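Long-range contacts in fasciclin-1 (Drosophila melanogaster, PDB 1O70), which serves as a neural cell adhesion molecule of insects, seen here as its third and fourth FAS1 domains: residues S172-M177 with F197-K202; G178-F183 with F219-S224. All coordinates share one frame; numbering follows the deposited sequence.

Contact 1. Residues S172-M177 with F197-K202; sequences SDTYKM and FVPRDK. With SO4 (sulfate ion), chain C; SO4 (sulfate ion), chain E.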
ATOM      1  N   SER A 172      -3.357   8.654  -8.529  1.00 26.03           N
ATOM      2  CA  SER A 172      -3.225   9.685  -9.559  1.00 25.33           C
ATOM      3  C   SER A 172      -3.964  11.008  -9.315  1.00 26.74           C
ATOM      4  O   SER A 172      -3.395  12.081  -9.552  1.00 26.18           O
ATOM      5  CB  SER A 172      -3.629   9.121 -10.928  1.00 23.03           C
ATOM      6  OG  SER A 172      -5.007   9.343 -11.210  1.00 28.60           O
ATOM      7  N   ASP A 173      -5.209  10.945  -8.840  1.00 25.91           N
ATOM      8  CA  ASP A 173      -5.964  12.168  -8.581  1.00 26.08           C
ATOM      9  C   ASP A 173      -5.373  12.953  -7.416  1.00 27.62           C
ATOM     10  O   ASP A 173      -5.074  14.146  -7.534  1.00 29.91           O
ATOM     11  CB  ASP A 173      -7.437  11.851  -8.296  1.00 26.09           C
ATOM     12  CG  ASP A 173      -8.225  11.561  -9.557  1.00 25.08           C
ATOM     13  OD1 ASP A 173      -7.689  11.766 -10.651  1.00 28.66           O
ATOM     14  OD2 ASP A 173      -9.385  11.128  -9.468  1.00 28.78           O
ATOM     15  N   THR A 174      -5.203  12.283  -6.284  1.00 26.03           N
ATOM     16  CA  THR A 174      -4.633  12.950  -5.131  1.00 25.43           C
ATOM     17  C   THR A 174      -3.234  13.481  -5.462  1.00 26.98           C
ATOM     18  O   THR A 174      -2.859  14.563  -5.010  1.00 25.42           O
ATOM     19  CB  THR A 174      -4.567  12.012  -3.902  1.00 22.72           C
ATOM     20  OG1 THR A 174      -5.891  11.787  -3.408  1.00 23.73           O
ATOM     21  CG2 THR A 174      -3.732  12.633  -2.793  1.00 21.65           C
ATOM     22  N   TYR A 175      -2.473  12.751  -6.273  1.00 28.13           N
ATOM     23  CA  TYR A 175      -1.129  13.203  -6.621  1.00 30.53           C
ATOM     24  C   TYR A 175      -1.195  14.436  -7.510  1.00 32.41           C
ATOM     25  O   TYR A 175      -0.410  15.374  -7.357  1.00 33.05           O
ATOM     26  CB  TYR A 175      -0.350  12.092  -7.331  1.00 29.34           C
ATOM     27  CG  TYR A 175       0.906  12.569  -8.030  1.00 29.25           C
ATOM     28  CD1 TYR A 175       1.962  13.140  -7.316  1.00 28.47           C
ATOM     29  CD2 TYR A 175       1.029  12.458  -9.415  1.00 30.23           C
ATOM     30  CE1 TYR A 175       3.113  13.586  -7.972  1.00 29.72           C
ATOM     31  CE2 TYR A 175       2.165  12.898 -10.082  1.00 30.45           C
ATOM     32  CZ  TYR A 175       3.202  13.460  -9.361  1.00 32.17           C
ATOM     33  OH  TYR A 175       4.319  13.887 -10.037  1.00 33.83           O
ATOM     34  N   LYS A 176      -2.140  14.436  -8.438  1.00 33.55           N
ATOM     35  CA  LYS A 176      -2.293  15.569  -9.334  1.00 36.28           C
ATOM     36  C   LYS A 176      -2.785  16.819  -8.598  1.00 37.09           C
ATOM     37  O   LYS A 176      -2.299  17.924  -8.841  1.00 38.18           O
ATOM     38  CB  LYS A 176      -3.259  15.218 -10.462  1.00 36.71           C
ATOM     39  CG  LYS A 176      -3.551  16.389 -11.363  1.00 43.19           C
ATOM     40  CD  LYS A 176      -3.901  15.923 -12.758  1.00 47.58           C
ATOM     41  CE  LYS A 176      -5.222  15.186 -12.796  1.00 51.12           C
ATOM     42  NZ  LYS A 176      -5.564  14.842 -14.208  1.00 54.91           N
ATOM     43  N   MET A 177      -3.735  16.635  -7.688  1.00 35.68           N
ATOM     44  CA  MET A 177      -4.285  17.746  -6.928  1.00 35.40           C
ATOM     45  C   MET A 177      -3.225  18.434  -6.071  1.00 36.18           C
ATOM     46  O   MET A 177      -3.292  19.640  -5.844  1.00 35.79           O
ATOM     47  CB  MET A 177      -5.424  17.250  -6.037  1.00 34.95           C
ATOM     48  CG  MET A 177      -6.274  18.344  -5.445  1.00 33.24           C
ATOM     49  SD  MET A 177      -7.703  17.622  -4.593  1.00 34.02           S
ATOM     50  CE  MET A 177      -7.636  18.426  -3.066  1.00 35.19           C
ATOM     51  N   PHE A 197      -3.200  10.226   4.458  1.00 26.57           N
ATOM     52  CA  PHE A 197      -4.442   9.514   4.210  1.00 27.01           C
ATOM     53  C   PHE A 197      -4.837   9.946   2.814  1.00 27.06           C
ATOM     54  O   PHE A 197      -5.400  11.024   2.619  1.00 28.06           O
ATOM     55  CB  PHE A 197      -5.526   9.901   5.219  1.00 27.35           C
ATOM     56  CG  PHE A 197      -5.197   9.524   6.624  1.00 26.53           C
ATOM     57  CD1 PHE A 197      -4.377  10.343   7.390  1.00 27.33           C
ATOM     58  CD2 PHE A 197      -5.631   8.310   7.156  1.00 28.06           C
ATOM     59  CE1 PHE A 197      -3.983   9.967   8.667  1.00 27.89           C
ATOM     60  CE2 PHE A 197      -5.245   7.916   8.437  1.00 27.76           C
ATOM     61  CZ  PHE A 197      -4.414   8.746   9.195  1.00 28.64           C
ATOM     62  N   VAL A 198      -4.519   9.091   1.848  1.00 25.50           N
ATOM     63  CA  VAL A 198      -4.766   9.368   0.441  1.00 24.90           C
ATOM     64  C   VAL A 198      -6.051   8.829  -0.173  1.00 25.52           C
ATOM     65  O   VAL A 198      -6.239   7.622  -0.280  1.00 25.63           O
ATOM     66  CB  VAL A 198      -3.624   8.827  -0.427  1.00 23.10           C
ATOM     67  CG1 VAL A 198      -3.906   9.125  -1.873  1.00 19.19           C
ATOM     68  CG2 VAL A 198      -2.304   9.434   0.007  1.00 20.31           C
ATOM     69  N   PRO A 199      -6.959   9.724  -0.588  1.00 24.75           N
ATOM     70  CA  PRO A 199      -8.196   9.232  -1.202  1.00 25.27           C
ATOM     71  C   PRO A 199      -7.828   8.607  -2.564  1.00 26.11           C
ATOM     72  O   PRO A 199      -7.029   9.168  -3.311  1.00 24.94           O
ATOM     73  CB  PRO A 199      -9.032  10.501  -1.358  1.00 22.23           C
ATOM     74  CG  PRO A 199      -8.543  11.379  -0.219  1.00 24.65           C
ATOM     75  CD  PRO A 199      -7.052  11.165  -0.289  1.00 25.08           C
ATOM     76  N   ARG A 200      -8.390   7.443  -2.878  1.00 26.24           N
ATOM     77  CA  ARG A 200      -8.104   6.781  -4.146  1.00 26.70           C
ATOM     78  C   ARG A 200      -8.868   7.504  -5.252  1.00 27.39           C
ATOM     79  O   ARG A 200      -9.757   8.304  -4.969  1.00 26.16           O
ATOM     80  CB  ARG A 200      -8.555   5.325  -4.096  1.00 26.81           C
ATOM     81  CG  ARG A 200     -10.037   5.189  -3.840  1.00 29.18           C
ATOM     82  CD  ARG A 200     -10.434   3.760  -3.559  1.00 28.53           C
ATOM     83  NE  ARG A 200     -10.172   2.894  -4.698  1.00 29.94           N
ATOM     84  CZ  ARG A 200     -10.671   1.669  -4.830  1.00 31.45           C
ATOM     85  NH1 ARG A 200     -11.462   1.166  -3.886  1.00 32.88           N
ATOM     86  NH2 ARG A 200     -10.382   0.946  -5.905  1.00 29.75           N
ATOM     87  N   ASP A 201      -8.530   7.227  -6.510  1.00 26.99           N
ATOM     88  CA  ASP A 201      -9.215   7.869  -7.625  1.00 26.73           C
ATOM     89  C   ASP A 201     -10.740   7.708  -7.523  1.00 27.17           C
ATOM     90  O   ASP A 201     -11.480   8.698  -7.636  1.00 27.02           O
ATOM     91  CB  ASP A 201      -8.704   7.303  -8.954  1.00 27.20           C
ATOM     92  CG  ASP A 201      -7.422   7.998  -9.441  1.00 30.76           C
ATOM     93  OD1 ASP A 201      -6.774   8.740  -8.650  1.00 29.82           O
ATOM     94  OD2 ASP A 201      -7.054   7.791 -10.622  1.00 28.41           O
ATOM     95  N   LYS A 202     -11.211   6.477  -7.303  1.00 26.46           N
ATOM     96  CA  LYS A 202     -12.651   6.203  -7.181  1.00 26.91           C
ATOM     97  C   LYS A 202     -13.277   7.163  -6.156  1.00 26.62           C
ATOM     98  O   LYS A 202     -14.419   7.603  -6.315  1.00 26.02           O
ATOM     99  CB  LYS A 202     -12.889   4.757  -6.740  1.00 26.11           C
ATOM    100  CG  LYS A 202     -14.338   4.291  -6.886  1.00 29.79           C
ATOM    101  CD  LYS A 202     -14.580   2.938  -6.211  1.00 33.22           C
ATOM    102  CE  LYS A 202     -13.587   1.853  -6.659  1.00 35.17           C
ATOM    103  NZ  LYS A 202     -13.706   1.448  -8.091  1.00 35.22           N
TER
HETATM  104  S   SO4 C1626      -9.263   3.337  -8.365  1.00 39.08           S
HETATM  105  O1  SO4 C1626      -7.865   3.340  -8.782  1.00 43.20           O
HETATM  106  O2  SO4 C1626      -9.406   4.187  -7.171  1.00 38.96           O
HETATM  107  O3  SO4 C1626     -10.126   3.865  -9.432  1.00 39.30           O
HETATM  108  O4  SO4 C1626      -9.661   1.953  -8.043  1.00 44.77           O
HETATM  109  S   SO4 E1628      -9.208  14.154 -12.868  1.00 97.20           S
HETATM  110  O1  SO4 E1628      -8.633  14.520 -14.183  1.00 96.54           O
HETATM  111  O2  SO4 E1628      -8.186  14.337 -11.816  1.00 95.72           O
HETATM  112  O3  SO4 E1628     -10.375  15.018 -12.582  1.00 95.38           O
HETATM  113  O4  SO4 E1628      -9.634  12.737 -12.896  1.00 96.03           O
HETATM  114  O   HOH W   1      -6.278   9.529  -5.895  1.00 22.91           O
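D201 OD1 is gripped by the backbone N-H of D173 and by a water. D173 N donates to D201 OD1 at 2.7 Å, a fairly straight bond (161°) that arrives from the syn side but 21° out of the carboxylate plane. The other oxygen, D201 OD2, accepts S172 OG at 2.6 Å on its syn lone pair. In D201 the CG lies anti to the carbonyl carbon, beside the backbone N, and the carboxylate oxygens reach the helix start. These two donors would favour the charged form of D201, while the nearby D173 carboxylate probably works against it: the two groups stack with planes 22° apart, D173 OD2 lying 3.6 Å from D201 OD1. Next along the helix, T174 OG1 donates to P199 O at 2.9 Å, in the carbonyl plane on a lone pair, and is itself hydrogen-bonded to W204 NE1. One water bridges the segments: it takes the T174 N-H and can donate to P199 O and D201 OD1, though it has more acceptors in reach than protons. On the apolar side, V198 CG1 touches T174 CB and CG2, both at 3.6 Å. The contact sets the short helix 172-177 of the fourth FAS1 domain against the place where strand 193-199, paired with strand 298-303 in the mixed sheet, turns into helix 201-210; helix 161-167 also touches V198, and M177 reaches helix 224-232.

Contact 2. Residues G178-F183 with F219-S224; sequences GKFSHF and FMADFS
With CG anti to the carbonyl carbon (chi1 -58°) and the ring plane turned roughly perpendicular to the plane of CA, CB and CG (chi2 89°), F180 lays its phenyl against the backbone of F219-A221. The ring meets main chain more than side chain. F180 CZ comes to 3.4 Å from F219 O, and F180 CD2 to 3.5 Å from A221 N. M220 N lies above one face, 3.9 Å from the plane and offset toward the rim. Side chains add only light apolar touches: F180 CZ stands 4.2 Å from F219 CB, while F180 CD2 meets the methyl of A221. F180 is the second residue of a type I beta turn from K179 to H182, closed by H182 N to K179 O, in the loop that follows helix 172-177 of the fourth FAS1 domain. Across from it, 219-224 links helix 212-218 to helix 224-232, with a short 3-10 segment at A221-D222 and F223 at the N-cap position. Beside the ring, each serine CB packs on a carbonyl oxygen of the other segment, S224 CB on F180 O and S181 CB on S224 O, both at 3.6 Å. S224 O accepts a hydrogen bond from S227 OG, further along helix 224-232. S181 OG turns back to its own loop, where F183 N gives it a weak bond. The F219 ring meets H215 and packs on D173 and M177.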
ATOM      1  N   GLY A 178      -2.251  17.661  -5.599  1.00 37.00           N
ATOM      2  CA  GLY A 178      -1.192  18.204  -4.765  1.00 36.79           C
ATOM      3  C   GLY A 178      -0.148  18.975  -5.545  1.00 38.33           C
ATOM      4  O   GLY A 178       0.813  19.492  -4.979  1.00 38.16           O
ATOM      5  N   LYS A 179      -0.324  19.060  -6.854  1.00 39.38           N
ATOM      6  CA  LYS A 179       0.635  19.784  -7.667  1.00 40.66           C
ATOM      7  C   LYS A 179       0.312  21.264  -7.807  1.00 40.04           C
ATOM      8  O   LYS A 179       1.211  22.099  -7.778  1.00 39.58           O
ATOM      9  CB  LYS A 179       0.720  19.171  -9.055  1.00 42.39           C
ATOM     10  CG  LYS A 179       1.537  17.913  -9.143  1.00 44.05           C
ATOM     11  CD  LYS A 179       1.551  17.481 -10.587  1.00 46.55           C
ATOM     12  CE  LYS A 179       2.540  16.380 -10.851  1.00 48.05           C
ATOM     13  NZ  LYS A 179       2.544  16.081 -12.308  1.00 51.00           N
ATOM     14  N   PHE A 180      -0.967  21.591  -7.950  1.00 39.67           N
ATOM     15  CA  PHE A 180      -1.369  22.975  -8.129  1.00 40.03           C
ATOM     16  C   PHE A 180      -0.796  23.941  -7.100  1.00 39.79           C
ATOM     17  O   PHE A 180      -0.517  25.082  -7.428  1.00 40.56           O
ATOM     18  CB  PHE A 180      -2.897  23.102  -8.128  1.00 40.53           C
ATOM     19  CG  PHE A 180      -3.579  22.279  -9.174  1.00 40.88           C
ATOM     20  CD1 PHE A 180      -3.954  20.968  -8.905  1.00 40.19           C
ATOM     21  CD2 PHE A 180      -3.839  22.810 -10.435  1.00 39.86           C
ATOM     22  CE1 PHE A 180      -4.577  20.197  -9.878  1.00 41.97           C
ATOM     23  CE2 PHE A 180      -4.464  22.045 -11.417  1.00 40.77           C
ATOM     24  CZ  PHE A 180      -4.835  20.735 -11.140  1.00 41.48           C
ATOM     25  N   SER A 181      -0.614  23.477  -5.870  1.00 39.64           N
ATOM     26  CA  SER A 181      -0.110  24.311  -4.787  1.00 39.48           C
ATOM     27  C   SER A 181       1.291  23.923  -4.334  1.00 41.24           C
ATOM     28  O   SER A 181       1.805  24.473  -3.362  1.00 41.45           O
ATOM     29  CB  SER A 181      -1.030  24.187  -3.581  1.00 40.11           C
ATOM     30  OG  SER A 181      -0.870  22.905  -2.991  1.00 38.87           O
ATOM     31  N   HIS A 182       1.892  22.954  -5.013  1.00 42.82           N
ATOM     32  CA  HIS A 182       3.229  22.481  -4.667  1.00 44.49           C
ATOM     33  C   HIS A 182       3.216  21.825  -3.298  1.00 44.65           C
ATOM     34  O   HIS A 182       4.221  21.794  -2.581  1.00 46.53           O
ATOM     35  CB  HIS A 182       4.227  23.638  -4.714  1.00 46.35           C
ATOM     36  CG  HIS A 182       4.420  24.193  -6.091  1.00 48.89           C
ATOM     37  ND1 HIS A 182       5.408  23.746  -6.946  1.00 49.79           N
ATOM     38  CD2 HIS A 182       3.718  25.122  -6.782  1.00 48.93           C
ATOM     39  CE1 HIS A 182       5.306  24.377  -8.103  1.00 49.81           C
ATOM     40  NE2 HIS A 182       4.288  25.217  -8.030  1.00 49.24           N
ATOM     41  N   PHE A 183       2.048  21.301  -2.945  1.00 43.21           N
ATOM     42  CA  PHE A 183       1.848  20.602  -1.691  1.00 40.00           C
ATOM     43  C   PHE A 183       2.720  19.342  -1.675  1.00 39.45           C
ATOM     44  O   PHE A 183       3.230  18.955  -0.630  1.00 40.14           O
ATOM     45  CB  PHE A 183       0.380  20.197  -1.564  1.00 38.81           C
ATOM     46  CG  PHE A 183       0.090  19.318  -0.385  1.00 35.60           C
ATOM     47  CD1 PHE A 183      -0.182  19.866   0.851  1.00 33.67           C
ATOM     48  CD2 PHE A 183       0.118  17.935  -0.509  1.00 36.59           C
ATOM     49  CE1 PHE A 183      -0.439  19.052   1.947  1.00 35.58           C
ATOM     50  CE2 PHE A 183      -0.135  17.111   0.581  1.00 35.97           C
ATOM     51  CZ  PHE A 183      -0.408  17.673   1.810  1.00 35.48           C
ATOM     52  N   PHE A 219      -9.324  20.825  -8.826  1.00 41.71           N
ATOM     53  CA  PHE A 219      -8.346  20.544  -9.864  1.00 43.74           C
ATOM     54  C   PHE A 219      -8.131  21.759 -10.774  1.00 45.39           C
ATOM     55  O   PHE A 219      -8.010  21.629 -11.995  1.00 45.12           O
ATOM     56  CB  PHE A 219      -8.758  19.317 -10.695  1.00 42.22           C
ATOM     57  CG  PHE A 219      -8.723  18.022  -9.926  1.00 43.15           C
ATOM     58  CD1 PHE A 219      -9.813  17.630  -9.153  1.00 42.62           C
ATOM     59  CD2 PHE A 219      -7.582  17.218  -9.927  1.00 43.14           C
ATOM     60  CE1 PHE A 219      -9.771  16.469  -8.395  1.00 41.54           C
ATOM     61  CE2 PHE A 219      -7.536  16.051  -9.166  1.00 42.48           C
ATOM     62  CZ  PHE A 219      -8.633  15.678  -8.396  1.00 42.83           C
ATOM     63  N   MET A 220      -8.095  22.945 -10.170  1.00 48.09           N
ATOM     64  CA  MET A 220      -7.864  24.197 -10.901  1.00 50.16           C
ATOM     65  C   MET A 220      -6.848  25.039 -10.153  1.00 50.00           C
ATOM     66  O   MET A 220      -6.936  25.199  -8.935  1.00 50.27           O
ATOM     67  CB  MET A 220      -9.162  24.993 -11.057  1.00 51.22           C
ATOM     68  CG  MET A 220      -9.945  24.650 -12.303  1.00 54.42           C
ATOM     69  SD  MET A 220     -11.581  25.376 -12.267  1.00 59.10           S
ATOM     70  CE  MET A 220     -11.269  26.903 -13.153  1.00 59.78           C
ATOM     71  N   ALA A 221      -5.883  25.578 -10.890  1.00 50.90           N
ATOM     72  CA  ALA A 221      -4.839  26.403 -10.292  1.00 51.93           C
ATOM     73  C   ALA A 221      -5.430  27.597  -9.556  1.00 52.68           C
ATOM     74  O   ALA A 221      -4.904  28.019  -8.531  1.00 52.88           O
ATOM     75  CB  ALA A 221      -3.868  26.877 -11.364  1.00 52.15           C
ATOM     76  N   ASP A 222      -6.527  28.136 -10.075  1.00 54.37           N
ATOM     77  CA  ASP A 222      -7.164  29.275  -9.437  1.00 55.95           C
ATOM     78  C   ASP A 222      -7.460  29.042  -7.963  1.00 55.95           C
ATOM     79  O   ASP A 222      -7.463  29.989  -7.176  1.00 55.95           O
ATOM     80  CB  ASP A 222      -8.474  29.633 -10.137  1.00 59.11           C
ATOM     81  CG  ASP A 222      -8.334  30.818 -11.058  1.00 61.65           C
ATOM     82  OD1 ASP A 222      -7.732  31.835 -10.635  1.00 62.83           O
ATOM     83  OD2 ASP A 222      -8.842  30.738 -12.199  1.00 64.00           O
ATOM     84  N   PHE A 223      -7.715  27.796  -7.578  1.00 55.17           N
ATOM     85  CA  PHE A 223      -8.041  27.529  -6.179  1.00 54.23           C
ATOM     86  C   PHE A 223      -7.015  26.693  -5.434  1.00 54.45           C
ATOM     87  O   PHE A 223      -7.357  25.981  -4.488  1.00 54.51           O
ATOM     88  CB  PHE A 223      -9.416  26.869  -6.076  1.00 52.33           C
ATOM     89  CG  PHE A 223     -10.474  27.558  -6.885  1.00 50.27           C
ATOM     90  CD1 PHE A 223     -10.596  27.300  -8.247  1.00 50.03           C
ATOM     91  CD2 PHE A 223     -11.339  28.476  -6.294  1.00 49.43           C
ATOM     92  CE1 PHE A 223     -11.563  27.946  -9.013  1.00 49.52           C
ATOM     93  CE2 PHE A 223     -12.312  29.131  -7.048  1.00 47.74           C
ATOM     94  CZ  PHE A 223     -12.425  28.863  -8.410  1.00 47.98           C
ATOM     95  N   SER A 224      -5.758  26.804  -5.850  1.00 54.05           N
ATOM     96  CA  SER A 224      -4.673  26.071  -5.219  1.00 54.15           C
ATOM     97  C   SER A 224      -4.750  26.167  -3.697  1.00 54.29           C
ATOM     98  O   SER A 224      -4.474  25.195  -2.996  1.00 54.28           O
ATOM     99  CB  SER A 224      -3.323  26.609  -5.701  1.00 55.05           C
ATOM    100  OG  SER A 224      -3.118  27.937  -5.261  1.00 55.37           O
TER

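Both contacts lie in the fourth FAS1 domain, the second of the pair in this chain. From the N terminus, helix 172-177 comes first and runs straight into 178-183, so the first halves of the two contacts are consecutive. The chain then enters strand 193-199, whose end begins 197-202, where contact 1 closes a loop with 19 residues between its segments. It continues through helices 201-210 and 212-218 to 219-224, where contact 2 closes a longer loop of 35. The loops cross rather than nest. F219 bridges them, its CE2 packing on D173 O at 3.5 Å. Together they tie helix 172-177 to the junction of strand 193-199 with helix 201-210, and its following turn to the linker between helices 212-218 and 224-232.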